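PDB 6TEP: galactokinase from Bifidobacterium longum subsp. infantis, which probably phosphorylates galactose at the expense of ATP. Local coordinates for residues 25-30 with 77-82. Numbering follows the deposited sequence.
Sequences DTYGAA and RVVSGV. With ADP (adenosine-5'-diphosphate), chain H.
Y27 and R77 run past each other in opposite directions, and CD1 of the Y27 ring sits over the centre of one guanidinium face of R77, 3.6 Å from NH2. The two planes are inclined by 48°, and NH2 of R77 approaches the ring obliquely, while NE of the same group forms a salt bridge with D126. Further along the ring, CE1 of Y27 lies 3.8 Å from CB of R77. The phenol OH reaches the strand backbone, 3.2 Å from the carbonyl O of R77, but its hydrogen bond is to the carbonyl of A127. With an alanine at Y27, the guanidinium face would probably lose its aromatic cover and A127 O the phenol's hydrogen bond. In this way the C-terminal turn of helix 12-27 packs on the mixed sheet in the N-terminal part of the GHMP kinase fold, against strand 75-80 beside strand 125-131. T26 and V79 meet tip to tip, with OG1 of T26 3.6 Å from CG1 of V79; that hydroxyl is hydrogen-bonded to the carbonyl O of L22. At the strand's far end, S80 OG donates to N1 of the ADP adenine (2.7 Å) and accepts from V82 N in an ST turn.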
# COMPACT_ATOMS: atom_id res chain seq x y z
N ASP A 25 -23.53 -6.91 17.78
CA ASP A 25 -23.81 -5.84 18.76
C ASP A 25 -24.45 -4.63 18.06
O ASP A 25 -25.24 -3.94 18.67
CB ASP A 25 -22.55 -5.42 19.55
CG ASP A 25 -22.08 -6.43 20.58
OD1 ASP A 25 -22.88 -7.28 20.91
OD2 ASP A 25 -20.86 -6.38 21.00
N THR A 26 -24.12 -4.40 16.79
CA THR A 26 -24.54 -3.20 16.07
C THR A 26 -25.91 -3.45 15.42
O THR A 26 -26.72 -2.56 15.43
CB THR A 26 -23.46 -2.69 15.11
OG1 THR A 26 -22.20 -2.44 15.74
CG2 THR A 26 -23.94 -1.43 14.44
N TYR A 27 -26.01 -4.57 14.72
CA TYR A 27 -27.10 -4.85 13.75
C TYR A 27 -28.08 -5.88 14.23
O TYR A 27 -29.17 -6.04 13.59
CB TYR A 27 -26.50 -5.24 12.39
CG TYR A 27 -25.57 -4.20 11.80
CD1 TYR A 27 -25.96 -2.90 11.55
CD2 TYR A 27 -24.25 -4.53 11.42
CE1 TYR A 27 -25.10 -1.92 11.07
CE2 TYR A 27 -23.38 -3.58 10.94
CZ TYR A 27 -23.80 -2.27 10.75
OH TYR A 27 -22.97 -1.33 10.22
N GLY A 28 -27.75 -6.61 15.28
CA GLY A 28 -28.57 -7.69 15.83
C GLY A 28 -28.46 -9.00 15.06
O GLY A 28 -28.16 -10.02 15.68
N ALA A 29 -28.68 -8.95 13.74
CA ALA A 29 -28.56 -10.08 12.79
C ALA A 29 -27.10 -10.65 12.81
O ALA A 29 -26.14 -9.89 13.14
CB ALA A 29 -29.01 -9.58 11.40
N ALA A 30 -26.93 -11.91 12.47
CA ALA A 30 -25.60 -12.52 12.19
C ALA A 30 -25.14 -12.07 10.81
O ALA A 30 -25.96 -11.92 9.91
CB ALA A 30 -25.67 -14.00 12.29
N ARG A 77 -25.05 0.62 5.66
CA ARG A 77 -24.71 0.89 7.08
C ARG A 77 -23.31 0.31 7.32
O ARG A 77 -23.10 -0.85 7.04
CB ARG A 77 -25.76 0.31 8.03
CG ARG A 77 -27.13 0.90 7.87
CD ARG A 77 -27.99 0.51 8.97
NE ARG A 77 -28.26 -0.88 8.93
CZ ARG A 77 -28.91 -1.53 9.83
NH1 ARG A 77 -29.37 -0.88 10.87
NH2 ARG A 77 -29.05 -2.82 9.73
N VAL A 78 -22.40 1.12 7.82
CA VAL A 78 -21.08 0.60 8.24
C VAL A 78 -20.74 1.07 9.65
O VAL A 78 -21.01 2.21 9.98
CB VAL A 78 -19.97 0.95 7.23
CG1 VAL A 78 -20.19 0.24 5.94
CG2 VAL A 78 -19.83 2.44 6.97
N VAL A 79 -19.99 0.24 10.37
CA VAL A 79 -19.47 0.65 11.68
C VAL A 79 -18.02 0.11 11.77
O VAL A 79 -17.71 -0.93 11.09
CB VAL A 79 -20.36 0.10 12.77
CG1 VAL A 79 -20.25 -1.40 12.88
CG2 VAL A 79 -20.11 0.77 14.08
N SER A 80 -17.21 0.72 12.62
CA SER A 80 -15.80 0.32 12.77
C SER A 80 -15.45 0.34 14.24
O SER A 80 -15.93 1.23 14.96
CB SER A 80 -14.90 1.23 11.99
OG SER A 80 -13.56 1.15 12.39
N GLY A 81 -14.61 -0.60 14.62
CA GLY A 81 -14.09 -0.64 15.97
C GLY A 81 -13.36 0.63 16.38
O GLY A 81 -13.12 0.77 17.58
N VAL A 82 -12.90 1.47 15.48
CA VAL A 82 -12.28 2.77 15.86
C VAL A 82 -13.31 3.63 16.59
O VAL A 82 -12.89 4.44 17.47
CB VAL A 82 -11.71 3.49 14.63
CG1 VAL A 82 -10.69 2.64 13.90
CG2 VAL A 82 -12.78 3.94 13.67
PB ADP H . -3.31 4.82 5.05
O1B ADP H . -3.63 3.99 6.28
O2B ADP H . -3.80 4.16 3.80
O3B ADP H . -1.81 5.18 4.97
PA ADP H . -5.25 6.81 4.31
O1A ADP H . -5.18 6.55 2.83
O2A ADP H . -5.41 8.24 4.65
O3A ADP H . -4.02 6.23 5.12
O5' ADP H . -6.49 5.93 4.84
C5' ADP H . -6.92 6.08 6.20
C4' ADP H . -8.37 6.47 6.19
O4' ADP H . -9.15 5.33 5.78
C3' ADP H . -8.88 6.83 7.58
O3' ADP H . -8.69 8.20 7.85
C2' ADP H . -10.37 6.46 7.47
O2' ADP H . -11.03 7.45 6.74
C1' ADP H . -10.24 5.17 6.66
N9 ADP H . -10.00 4.00 7.48
C8 ADP H . -8.98 3.09 7.33
N7 ADP H . -9.04 2.10 8.19
C5 ADP H . -10.22 2.33 8.91
C6 ADP H . -10.86 1.65 9.97
N6 ADP H . -10.42 0.52 10.53
N1 ADP H . -12.03 2.16 10.45
C2 ADP H . -12.50 3.29 9.92
N3 ADP H . -11.96 4.05 8.97
C4 ADP H . -10.82 3.50 8.48